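PDB 2QDR: uncharacterized protein from Nostoc punctiforme, which is of unknown function but has a cupin-type double-stranded beta-helix fold and may be a dioxygenase. Local coordinates for residues A[55-60]-A[258-263]; A[80-85]-A[95-100]; A[157-162]-A[280-285]. One frame throughout, in Å; residues are numbered along the deposited sequence.

Interaction 1 (A[55-60]-A[258-263]); sequences FFDTNT and KDHYWY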
loop_
_atom_site.group_PDB
_atom_site.type_symbol
_atom_site.label_atom_id
_atom_site.label_comp_id
_atom_site.label_asym_id
_atom_site.label_seq_id
_atom_site.Cartn_x
_atom_site.Cartn_y
_atom_site.Cartn_z
ATOM N N PHE A 55 -40.851 -3.110 2.529
ATOM C CA PHE A 55 -40.331 -4.451 2.344
ATOM C C PHE A 55 -41.473 -5.439 2.178
ATOM O O PHE A 55 -42.474 -5.340 2.889
ATOM C CB PHE A 55 -39.534 -4.910 3.565
ATOM C CG PHE A 55 -38.571 -3.891 4.112
ATOM C CD1 PHE A 55 -37.655 -3.270 3.285
ATOM C CD2 PHE A 55 -38.487 -3.660 5.491
ATOM C CE1 PHE A 55 -36.729 -2.349 3.789
ATOM C CE2 PHE A 55 -37.550 -2.752 6.019
ATOM C CZ PHE A 55 -36.673 -2.092 5.158
ATOM N N PHE A 56 -41.324 -6.403 1.271
ATOM C CA PHE A 56 -42.360 -7.427 1.071
ATOM C C PHE A 56 -41.859 -8.681 0.340
ATOM O O PHE A 56 -40.870 -8.647 -0.398
ATOM C CB PHE A 56 -43.592 -6.857 0.350
ATOM C CG PHE A 56 -43.298 -6.215 -0.967
ATOM C CD1 PHE A 56 -43.009 -4.857 -1.039
ATOM C CD2 PHE A 56 -43.352 -6.952 -2.144
ATOM C CE1 PHE A 56 -42.760 -4.248 -2.255
ATOM C CE2 PHE A 56 -43.100 -6.350 -3.369
ATOM C CZ PHE A 56 -42.811 -4.994 -3.426
ATOM N N ASP A 57 -42.571 -9.779 0.578
ATOM C CA ASP A 57 -42.284 -11.067 -0.003
ATOM C C ASP A 57 -42.887 -11.064 -1.395
ATOM O O ASP A 57 -44.091 -10.877 -1.535
ATOM C CB ASP A 57 -42.906 -12.174 0.866
ATOM C CG ASP A 57 -42.543 -13.593 0.418
ATOM O OD1 ASP A 57 -41.745 -13.785 -0.527
ATOM O OD2 ASP A 57 -43.073 -14.540 1.044
ATOM N N THR A 58 -42.058 -11.258 -2.421
ATOM C CA THR A 58 -42.538 -11.302 -3.811
ATOM C C THR A 58 -43.396 -12.556 -4.086
ATOM O O THR A 58 -44.208 -12.534 -5.017
ATOM C CB THR A 58 -41.389 -11.193 -4.850
ATOM O OG1 THR A 58 -40.449 -12.269 -4.682
ATOM C CG2 THR A 58 -40.671 -9.855 -4.706
ATOM N N ASN A 59 -43.217 -13.626 -3.295
ATOM C CA ASN A 59 -44.026 -14.842 -3.422
ATOM C C ASN A 59 -45.519 -14.522 -3.274
ATOM O O ASN A 59 -46.332 -15.039 -4.027
ATOM C CB ASN A 59 -43.663 -15.900 -2.366
ATOM C CG ASN A 59 -42.259 -16.481 -2.526
ATOM O OD1 ASN A 59 -41.773 -16.710 -3.624
ATOM N ND2 ASN A 59 -41.639 -16.794 -1.405
ATOM N N THR A 60 -45.855 -13.653 -2.314
ATOM C CA THR A 60 -47.248 -13.252 -2.035
ATOM C C THR A 60 -47.814 -12.169 -2.981
ATOM O O THR A 60 -49.009 -11.865 -2.906
ATOM C CB THR A 60 -47.412 -12.773 -0.570
ATOM O OG1 THR A 60 -46.652 -11.576 -0.357
ATOM C CG2 THR A 60 -46.953 -13.860 0.401
ATOM N N LYS A 258 -34.806 -14.940 1.210
ATOM C CA LYS A 258 -34.857 -15.247 -0.230
ATOM C C LYS A 258 -36.202 -14.876 -0.854
ATOM O O LYS A 258 -37.250 -15.153 -0.298
ATOM C CB LYS A 258 -34.549 -16.739 -0.484
ATOM C CG LYS A 258 -34.561 -17.198 -1.966
ATOM C CD LYS A 258 -34.159 -18.671 -2.109
ATOM N N ASP A 259 -36.132 -14.210 -1.995
ATOM C CA ASP A 259 -37.295 -13.741 -2.776
ATOM C C ASP A 259 -38.028 -12.495 -2.203
ATOM O O ASP A 259 -39.061 -12.109 -2.737
ATOM C CB ASP A 259 -38.289 -14.894 -3.117
ATOM C CG ASP A 259 -37.635 -16.027 -3.912
ATOM O OD1 ASP A 259 -36.712 -15.789 -4.717
ATOM O OD2 ASP A 259 -38.078 -17.173 -3.756
ATOM N N HIS A 260 -37.487 -11.862 -1.156
ATOM C CA HIS A 260 -38.080 -10.625 -0.614
ATOM C C HIS A 260 -37.464 -9.466 -1.385
ATOM O O HIS A 260 -36.311 -9.529 -1.807
ATOM C CB HIS A 260 -37.865 -10.464 0.887
ATOM C CG HIS A 260 -38.745 -11.346 1.720
ATOM N ND1 HIS A 260 -39.694 -10.840 2.584
ATOM C CD2 HIS A 260 -38.877 -12.692 1.763
ATOM C CE1 HIS A 260 -40.330 -11.840 3.166
ATOM N NE2 HIS A 260 -39.861 -12.974 2.678
ATOM N N TYR A 261 -38.247 -8.419 -1.575
ATOM C CA TYR A 261 -37.827 -7.234 -2.307
ATOM C C TYR A 261 -38.054 -5.966 -1.503
ATOM O O TYR A 261 -38.899 -5.937 -0.603
ATOM C CB TYR A 261 -38.623 -7.183 -3.613
ATOM C CG TYR A 261 -38.548 -5.899 -4.418
ATOM C CD1 TYR A 261 -39.437 -4.869 -4.166
ATOM C CD2 TYR A 261 -37.622 -5.731 -5.439
ATOM C CE1 TYR A 261 -39.406 -3.709 -4.873
ATOM C CE2 TYR A 261 -37.581 -4.555 -6.172
ATOM C CZ TYR A 261 -38.486 -3.548 -5.881
ATOM O OH TYR A 261 -38.485 -2.366 -6.577
ATOM N N TRP A 262 -37.289 -4.924 -1.816
ATOM C CA TRP A 262 -37.470 -3.644 -1.146
ATOM C C TRP A 262 -37.403 -2.461 -2.108
ATOM O O TRP A 262 -36.926 -2.579 -3.238
ATOM C CB TRP A 262 -36.461 -3.456 -0.014
ATOM C CG TRP A 262 -35.054 -3.336 -0.395
ATOM C CD1 TRP A 262 -34.379 -2.195 -0.687
ATOM C CD2 TRP A 262 -34.108 -4.394 -0.462
ATOM N NE1 TRP A 262 -33.067 -2.477 -0.956
ATOM C CE2 TRP A 262 -32.875 -3.825 -0.835
ATOM C CE3 TRP A 262 -34.188 -5.779 -0.273
ATOM C CZ2 TRP A 262 -31.723 -4.587 -0.997
ATOM C CZ3 TRP A 262 -33.055 -6.529 -0.447
ATOM C CH2 TRP A 262 -31.834 -5.936 -0.802
ATOM N N TYR A 263 -37.929 -1.340 -1.621
ATOM C CA TYR A 263 -37.967 -0.075 -2.328
ATOM C C TYR A 263 -37.859 1.029 -1.291
ATOM O O TYR A 263 -38.684 1.124 -0.400
ATOM C CB TYR A 263 -39.250 0.086 -3.148
ATOM C CG TYR A 263 -39.368 1.456 -3.778
ATOM C CD1 TYR A 263 -38.605 1.792 -4.887
ATOM C CD2 TYR A 263 -40.245 2.414 -3.274
ATOM C CE1 TYR A 263 -38.706 3.051 -5.483
ATOM C CE2 TYR A 263 -40.350 3.681 -3.857
ATOM C CZ TYR A 263 -39.578 3.993 -4.960
ATOM O OH TYR A 263 -39.684 5.236 -5.545
#

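Interaction 2 (A[80-85]-A[95-100]); sequences SRRLLT and RVVLPP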
loop_
_atom_site.group_PDB
_atom_site.type_symbol
_atom_site.label_atom_id
_atom_site.label_comp_id
_atom_site.label_asym_id
_atom_site.label_seq_id
_atom_site.Cartn_x
_atom_site.Cartn_y
_atom_site.Cartn_z
ATOM N N SER A 80 -45.617 -14.988 -17.047
ATOM C CA SER A 80 -46.397 -14.518 -15.916
ATOM C C SER A 80 -45.653 -13.318 -15.404
ATOM O O SER A 80 -44.476 -13.168 -15.727
ATOM C CB SER A 80 -46.470 -15.564 -14.823
ATOM O OG SER A 80 -45.224 -15.681 -14.165
ATOM N N ARG A 81 -46.308 -12.477 -14.604
ATOM C CA ARG A 81 -45.641 -11.301 -14.038
ATOM C C ARG A 81 -46.177 -10.892 -12.669
ATOM O O ARG A 81 -47.384 -10.857 -12.445
ATOM C CB ARG A 81 -45.738 -10.088 -14.972
ATOM C CG ARG A 81 -44.887 -8.898 -14.479
ATOM C CD ARG A 81 -44.832 -7.735 -15.438
ATOM N NE ARG A 81 -46.120 -7.070 -15.595
ATOM C CZ ARG A 81 -46.330 -5.964 -16.318
ATOM N NH1 ARG A 81 -45.331 -5.355 -16.975
ATOM N NH2 ARG A 81 -47.560 -5.452 -16.380
ATOM N N ARG A 82 -45.230 -10.594 -11.779
ATOM C CA ARG A 82 -45.456 -10.106 -10.428
ATOM C C ARG A 82 -44.872 -8.717 -10.487
ATOM O O ARG A 82 -43.660 -8.574 -10.548
ATOM C CB ARG A 82 -44.814 -11.013 -9.369
ATOM C CG ARG A 82 -45.746 -12.160 -9.042
ATOM C CD ARG A 82 -45.198 -13.299 -8.232
ATOM N NE ARG A 82 -44.349 -14.167 -9.046
ATOM C CZ ARG A 82 -43.959 -15.405 -8.722
ATOM N NH1 ARG A 82 -44.361 -15.993 -7.588
ATOM N NH2 ARG A 82 -43.180 -16.086 -9.570
ATOM N N LEU A 83 -45.741 -7.710 -10.538
ATOM C CA LEU A 83 -45.337 -6.320 -10.638
ATOM C C LEU A 83 -44.947 -5.782 -9.249
ATOM O O LEU A 83 -45.809 -5.548 -8.408
ATOM C CB LEU A 83 -46.480 -5.522 -11.266
ATOM C CG LEU A 83 -46.181 -4.112 -11.767
ATOM C CD1 LEU A 83 -45.268 -4.132 -12.990
ATOM C CD2 LEU A 83 -47.479 -3.394 -12.105
ATOM N N LEU A 84 -43.645 -5.606 -9.017
ATOM C CA LEU A 84 -43.104 -5.130 -7.724
ATOM C C LEU A 84 -43.270 -3.629 -7.472
ATOM O O LEU A 84 -43.839 -3.226 -6.448
ATOM C CB LEU A 84 -41.627 -5.518 -7.606
ATOM C CG LEU A 84 -41.245 -6.982 -7.284
ATOM C CD1 LEU A 84 -42.145 -8.049 -7.872
ATOM C CD2 LEU A 84 -39.775 -7.253 -7.697
ATOM N N THR A 85 -42.718 -2.811 -8.366
ATOM C CA THR A 85 -42.824 -1.349 -8.286
ATOM C C THR A 85 -42.950 -0.778 -9.673
ATOM O O THR A 85 -42.469 -1.375 -10.637
ATOM C CB THR A 85 -41.607 -0.637 -7.632
ATOM O OG1 THR A 85 -40.410 -0.942 -8.363
ATOM C CG2 THR A 85 -41.439 -1.056 -6.197
ATOM N N ARG A 95 -40.995 -9.465 -11.366
ATOM C CA ARG A 95 -40.510 -10.827 -11.341
ATOM C C ARG A 95 -41.357 -11.573 -12.355
ATOM O O ARG A 95 -42.552 -11.811 -12.121
ATOM C CB ARG A 95 -40.672 -11.383 -9.944
ATOM C CG ARG A 95 -40.124 -12.774 -9.718
ATOM C CD ARG A 95 -40.536 -13.197 -8.346
ATOM N NE ARG A 95 -40.149 -14.556 -7.991
ATOM C CZ ARG A 95 -40.610 -15.206 -6.919
ATOM N NH1 ARG A 95 -41.504 -14.649 -6.088
ATOM N NH2 ARG A 95 -40.205 -16.447 -6.682
ATOM N N VAL A 96 -40.752 -11.903 -13.497
ATOM C CA VAL A 96 -41.456 -12.603 -14.569
ATOM C C VAL A 96 -41.029 -14.061 -14.608
ATOM O O VAL A 96 -39.949 -14.397 -14.115
ATOM C CB VAL A 96 -41.242 -11.945 -15.981
ATOM C CG1 VAL A 96 -41.717 -10.493 -15.984
ATOM C CG2 VAL A 96 -39.790 -12.023 -16.468
ATOM N N VAL A 97 -41.892 -14.918 -15.156
ATOM C CA VAL A 97 -41.589 -16.337 -15.288
ATOM C C VAL A 97 -41.921 -16.750 -16.710
ATOM O O VAL A 97 -43.088 -16.735 -17.107
ATOM C CB VAL A 97 -42.357 -17.217 -14.289
ATOM C CG1 VAL A 97 -41.968 -18.704 -14.457
ATOM C CG2 VAL A 97 -42.105 -16.716 -12.866
ATOM N N LEU A 98 -40.886 -17.110 -17.465
ATOM C CA LEU A 98 -41.019 -17.543 -18.842
ATOM C C LEU A 98 -41.121 -19.071 -18.867
ATOM O O LEU A 98 -40.330 -19.741 -18.204
ATOM C CB LEU A 98 -39.817 -17.072 -19.650
ATOM C CG LEU A 98 -39.560 -15.561 -19.633
ATOM C CD1 LEU A 98 -38.361 -15.237 -20.497
ATOM C CD2 LEU A 98 -40.766 -14.749 -20.104
ATOM N N PRO A 99 -42.087 -19.630 -19.627
ATOM C CA PRO A 99 -42.229 -21.094 -19.654
ATOM C C PRO A 99 -41.143 -21.835 -20.467
ATOM O O PRO A 99 -40.455 -21.200 -21.264
ATOM C CB PRO A 99 -43.607 -21.284 -20.291
ATOM C CG PRO A 99 -43.784 -20.117 -21.155
ATOM C CD PRO A 99 -43.106 -18.975 -20.469
ATOM N N PRO A 100 -41.000 -23.169 -20.267
ATOM C CA PRO A 100 -40.017 -24.052 -20.939
ATOM C C PRO A 100 -39.777 -23.863 -22.446
ATOM O O PRO A 100 -38.622 -23.757 -22.855
ATOM C CB PRO A 100 -40.606 -25.448 -20.700
ATOM C CG PRO A 100 -41.255 -25.341 -19.395
ATOM C CD PRO A 100 -41.811 -23.948 -19.304
#

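Interaction 3 (A[157-162]-A[280-285]); sequences LWMENG and LFFVRV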
loop_
_atom_site.group_PDB
_atom_site.type_symbol
_atom_site.label_atom_id
_atom_site.label_comp_id
_atom_site.label_asym_id
_atom_site.label_seq_id
_atom_site.Cartn_x
_atom_site.Cartn_y
_atom_site.Cartn_z
ATOM N N LEU A 157 -35.646 -10.904 -13.120
ATOM C CA LEU A 157 -35.988 -9.572 -12.645
ATOM C C LEU A 157 -36.037 -8.759 -13.931
ATOM O O LEU A 157 -34.999 -8.492 -14.528
ATOM C CB LEU A 157 -34.975 -8.988 -11.665
ATOM C CG LEU A 157 -34.827 -9.689 -10.315
ATOM C CD1 LEU A 157 -33.696 -9.046 -9.515
ATOM C CD2 LEU A 157 -36.130 -9.662 -9.523
ATOM N N TRP A 158 -37.246 -8.422 -14.375
ATOM C CA TRP A 158 -37.473 -7.670 -15.602
ATOM C C TRP A 158 -37.606 -6.200 -15.244
ATOM O O TRP A 158 -38.584 -5.807 -14.607
ATOM C CB TRP A 158 -38.733 -8.192 -16.276
ATOM C CG TRP A 158 -39.009 -7.656 -17.624
ATOM C CD1 TRP A 158 -39.729 -6.539 -17.939
ATOM C CD2 TRP A 158 -38.617 -8.249 -18.865
ATOM N NE1 TRP A 158 -39.792 -6.393 -19.308
ATOM C CE2 TRP A 158 -39.119 -7.431 -19.897
ATOM C CE3 TRP A 158 -37.888 -9.394 -19.205
ATOM C CZ2 TRP A 158 -38.905 -7.714 -21.251
ATOM C CZ3 TRP A 158 -37.680 -9.680 -20.550
ATOM C CH2 TRP A 158 -38.182 -8.838 -21.555
HETATM N N MSE A 159 -36.641 -5.392 -15.672
HETATM C CA MSE A 159 -36.591 -3.956 -15.348
HETATM C C MSE A 159 -36.708 -3.000 -16.542
HETATM O O MSE A 159 -35.738 -2.752 -17.242
HETATM C CB MSE A 159 -35.278 -3.706 -14.595
HETATM C CG MSE A 159 -35.276 -4.321 -13.209
HETATM SE SE MSE A 159 -33.545 -4.548 -12.406
HETATM C CE MSE A 159 -32.863 -6.001 -13.495
ATOM N N GLU A 160 -37.905 -2.459 -16.739
ATOM C CA GLU A 160 -38.210 -1.515 -17.816
ATOM C C GLU A 160 -37.902 -0.121 -17.274
ATOM O O GLU A 160 -38.562 0.298 -16.340
ATOM C CB GLU A 160 -39.670 -1.637 -18.214
ATOM C CG GLU A 160 -40.100 -3.062 -18.608
ATOM C CD GLU A 160 -41.556 -3.166 -19.010
ATOM O OE1 GLU A 160 -42.262 -2.133 -19.085
ATOM O OE2 GLU A 160 -42.004 -4.298 -19.249
ATOM N N ASN A 161 -36.925 0.595 -17.843
ATOM C CA ASN A 161 -36.502 1.914 -17.315
ATOM C C ASN A 161 -36.823 3.189 -18.092
ATOM O O ASN A 161 -36.878 4.263 -17.492
ATOM C CB ASN A 161 -34.983 1.925 -17.148
ATOM C CG ASN A 161 -34.462 0.823 -16.262
ATOM O OD1 ASN A 161 -35.175 0.258 -15.429
ATOM N ND2 ASN A 161 -33.185 0.533 -16.418
ATOM N N GLY A 162 -36.969 3.088 -19.411
ATOM C CA GLY A 162 -37.257 4.238 -20.283
ATOM C C GLY A 162 -38.383 5.170 -19.866
ATOM O O GLY A 162 -39.240 4.816 -19.041
ATOM N N LEU A 280 -26.776 -12.808 0.005
ATOM C CA LEU A 280 -26.489 -12.256 -1.315
ATOM C C LEU A 280 -27.707 -11.440 -1.718
ATOM O O LEU A 280 -28.836 -11.921 -1.594
ATOM C CB LEU A 280 -26.226 -13.341 -2.351
ATOM C CG LEU A 280 -25.881 -12.912 -3.784
ATOM C CD1 LEU A 280 -24.675 -12.006 -3.832
ATOM C CD2 LEU A 280 -25.661 -14.151 -4.661
ATOM N N PHE A 281 -27.470 -10.231 -2.229
ATOM C CA PHE A 281 -28.529 -9.307 -2.594
ATOM C C PHE A 281 -28.308 -8.559 -3.898
ATOM O O PHE A 281 -27.236 -8.031 -4.108
ATOM C CB PHE A 281 -28.614 -8.229 -1.514
ATOM C CG PHE A 281 -28.811 -8.761 -0.117
ATOM C CD1 PHE A 281 -27.715 -9.053 0.691
ATOM C CD2 PHE A 281 -30.087 -8.953 0.398
ATOM C CE1 PHE A 281 -27.895 -9.546 1.966
ATOM C CE2 PHE A 281 -30.263 -9.437 1.674
ATOM C CZ PHE A 281 -29.163 -9.733 2.455
ATOM N N PHE A 282 -29.325 -8.507 -4.755
ATOM C CA PHE A 282 -29.275 -7.753 -6.005
ATOM C C PHE A 282 -29.710 -6.359 -5.599
ATOM O O PHE A 282 -30.784 -6.214 -5.014
ATOM C CB PHE A 282 -30.228 -8.316 -7.052
ATOM C CG PHE A 282 -30.298 -7.514 -8.329
ATOM C CD1 PHE A 282 -29.442 -7.783 -9.384
ATOM C CD2 PHE A 282 -31.258 -6.512 -8.494
ATOM C CE1 PHE A 282 -29.522 -7.054 -10.580
ATOM C CE2 PHE A 282 -31.345 -5.785 -9.686
ATOM C CZ PHE A 282 -30.471 -6.053 -10.726
ATOM N N VAL A 283 -28.886 -5.350 -5.871
ATOM C CA VAL A 283 -29.194 -3.974 -5.482
ATOM C C VAL A 283 -29.061 -3.035 -6.660
ATOM O O VAL A 283 -28.207 -3.244 -7.521
ATOM C CB VAL A 283 -28.242 -3.488 -4.371
ATOM C CG1 VAL A 283 -28.654 -2.097 -3.859
ATOM C CG2 VAL A 283 -28.220 -4.482 -3.230
ATOM N N ARG A 284 -29.881 -1.989 -6.670
ATOM C CA ARG A 284 -29.855 -1.002 -7.727
ATOM C C ARG A 284 -30.092 0.385 -7.082
ATOM O O ARG A 284 -31.080 0.574 -6.383
ATOM C CB ARG A 284 -30.872 -1.431 -8.781
ATOM C CG ARG A 284 -30.738 -0.731 -10.076
ATOM C CD ARG A 284 -31.300 -1.525 -11.250
ATOM N NE ARG A 284 -32.753 -1.657 -11.291
ATOM C CZ ARG A 284 -33.592 -0.928 -12.032
ATOM N NH1 ARG A 284 -33.173 0.042 -12.838
ATOM N NH2 ARG A 284 -34.890 -1.179 -11.984
ATOM N N VAL A 285 -29.152 1.321 -7.284
ATOM C CA VAL A 285 -29.167 2.681 -6.692
ATOM C C VAL A 285 -28.921 3.754 -7.746
ATOM O O VAL A 285 -27.991 3.616 -8.528
ATOM C CB VAL A 285 -28.082 2.784 -5.568
ATOM C CG1 VAL A 285 -27.992 4.182 -4.976
ATOM C CG2 VAL A 285 -28.357 1.791 -4.461
#

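Interaction 1 (A[55-60]-A[258-263])
Phe56 and Tyr261 face each other as an antiparallel hydrogen-bonded pair, with Tyr261 N bound to Phe56 O at 2.9 Å and Phe56 N returning the bond to Tyr261 O at 3.1 Å. Their side chains run side by side on one face of the sheet. The rings are oblique, planes 52° apart, and Phe56 CZ meets Tyr261 CD1 at 3.5 Å. The methyl CG2 of Thr58 also packs on Tyr261, 3.5 Å from its CB, the two side chains crossing at about a right angle. On the other face, Asp57 lies over His260. Its CG is anti to the backbone N (chi1 -174°), beside the carbonyl carbon; the carboxylate plane is 7° from that of the imidazole, and Asp57 CB lies over the ring face 3.7 Å from its centroid. Further along that face the edge of the Phe55 ring abuts Trp262, CD1 to CB 3.5 Å. Where the strand pairing ends, Thr58 N still reaches Asp259 O at 3.1 Å, and Asp57 OD1 accepts from Asn59 N, forming an Asx turn.

Outside the pair, Tyr254 holds His260 ND1, Glu241 holds Tyr261 OH, and Tyr243 holds Asp259 OD1. Flat rings suit Phe56 and Tyr261, which pack alongside each other on a buried face, while Asp57 at the strand end can serve both stack and turn. Strand 54-57 is an outermost strand, within this chain, of the sheet otherwise built from residues 195-285, an N-terminal strand added to the C-terminal sheet, consistent with a two-barrel cupin fold.

Interaction 2 (A[80-85]-A[95-100])
Arg82 and Arg95 lie side by side and stack their guanidinium groups flat on each other, centres 3.8 Å apart and planes within 6°. Two different chain shapes bring this about. Arg95 runs extended from CG to NE, its CG anti to the backbone N (chi1 -176°), whereas Arg82 has CG anti to the carbonyl carbon and bends at chi3 (-76°). Arg82 NH2 sits over the centre of the Arg95 group, and at its own edge it meets the methyl CG2 of Val97 at 3.5 Å. An alanine at Arg95 would probably leave the guanidinium of Arg82 without its stacking partner and Glu155 without the mate of its salt bridge.

On the same face, Ser80 OG lies beside Val97 CB and is hydrogen-bonded to Glu63. Small and polar, serine leaves room for the branched valine. On the opposite face, Arg81 turns only its aliphatic part to Val96, CG to CG1 3.9 Å, and Leu83 CD1 lies over the centre of one face of its guanidinium.

Between the two strands the pairing is ordinary from Ser80 to Arg82: Arg95 N binds Arg82 O at 2.9 Å and Ser80 N binds Val97 O at 3.1 Å. A classic beta bulge follows, where Leu84 and Thr85 both face Thr93. Two like charges stacked in a buried place would be costly alone. Glu155 and Asn59 grip the Arg95 end and Glu63 forms a long, weak ion pair with Arg82, so surrounding acidic and polar groups probably offset the repulsion.

Interaction 3 (A[157-162]-A[280-285])
Arg284, Met159 and Phe282 carry this contact between strands that point the same way, yet whose axes stay 11.6 Å apart, so that side chains alone bridge the gap. Met159, here selenomethionine, and Arg284 slide past each other in opposite directions. Met159 CB lies over one face of the guanidinium, 3.7 Å from Arg284 NH2, and the Met159 selenium, SE, lies nearest Arg284 NE, 3.2 Å away. A bend at chi3 (-71°) then carries Met159 CE to Phe282, 3.7 Å from its CZ. These two side chains reach toward each other tip to tip, and SE stands obliquely 4.8 Å from the ring centroid, a Met-aromatic contact. The long unbranched chain of a methionine is suited to touching both a charged group and a ring.

Leu157 completes the apolar end by laying CD1 over a face of the Phe282 ring, 4.0 Å from its centroid. At the polar end, Arg284 NH1 donates to Asn161 OD1 at 3.3 Å. The bond is bent, 138° at the hydrogen, and the donor stands above the carbonyl plane.

Stronger partners lie outside the two segments: Glu241 forms a salt bridge with Arg284 NH2, while Glu114 forms one with NH1 and also takes a bond from Asn161 ND2. The contact itself therefore grades from hydrocarbon at Phe282 to a polar end at Arg284, where Glu241 and Glu114 probably compensate the charge of the buried arginine.

Overall arrangement
Interactions 1, 2 and 3 have their centres 13 to 14 Å apart. Interaction 2 lies within the N-terminal sheet, interaction 1 adds strand 54-57 to the C-terminal one, and interaction 3 bridges a strand of each. Interactions 1 and 2 touch directly, through probable hydrogen bonds between Tyr261 OH and Thr85 OG1 (3.0 Å) and between Asn59 OD1 and Arg95 NH1 (3.2 Å). Interaction 3 shares a sheet with each of the others: Trp262 CH2 packs on Phe281 CD2 at 3.7 Å, and Val96 CG1 on Trp158 CB at 3.8 Å. Glu241 binds both Tyr261 and Arg284, linking interactions 1 and 3. An unidentified ligand lies about 3 Å from the side chain of Trp262 and about 10 Å from that of Phe282.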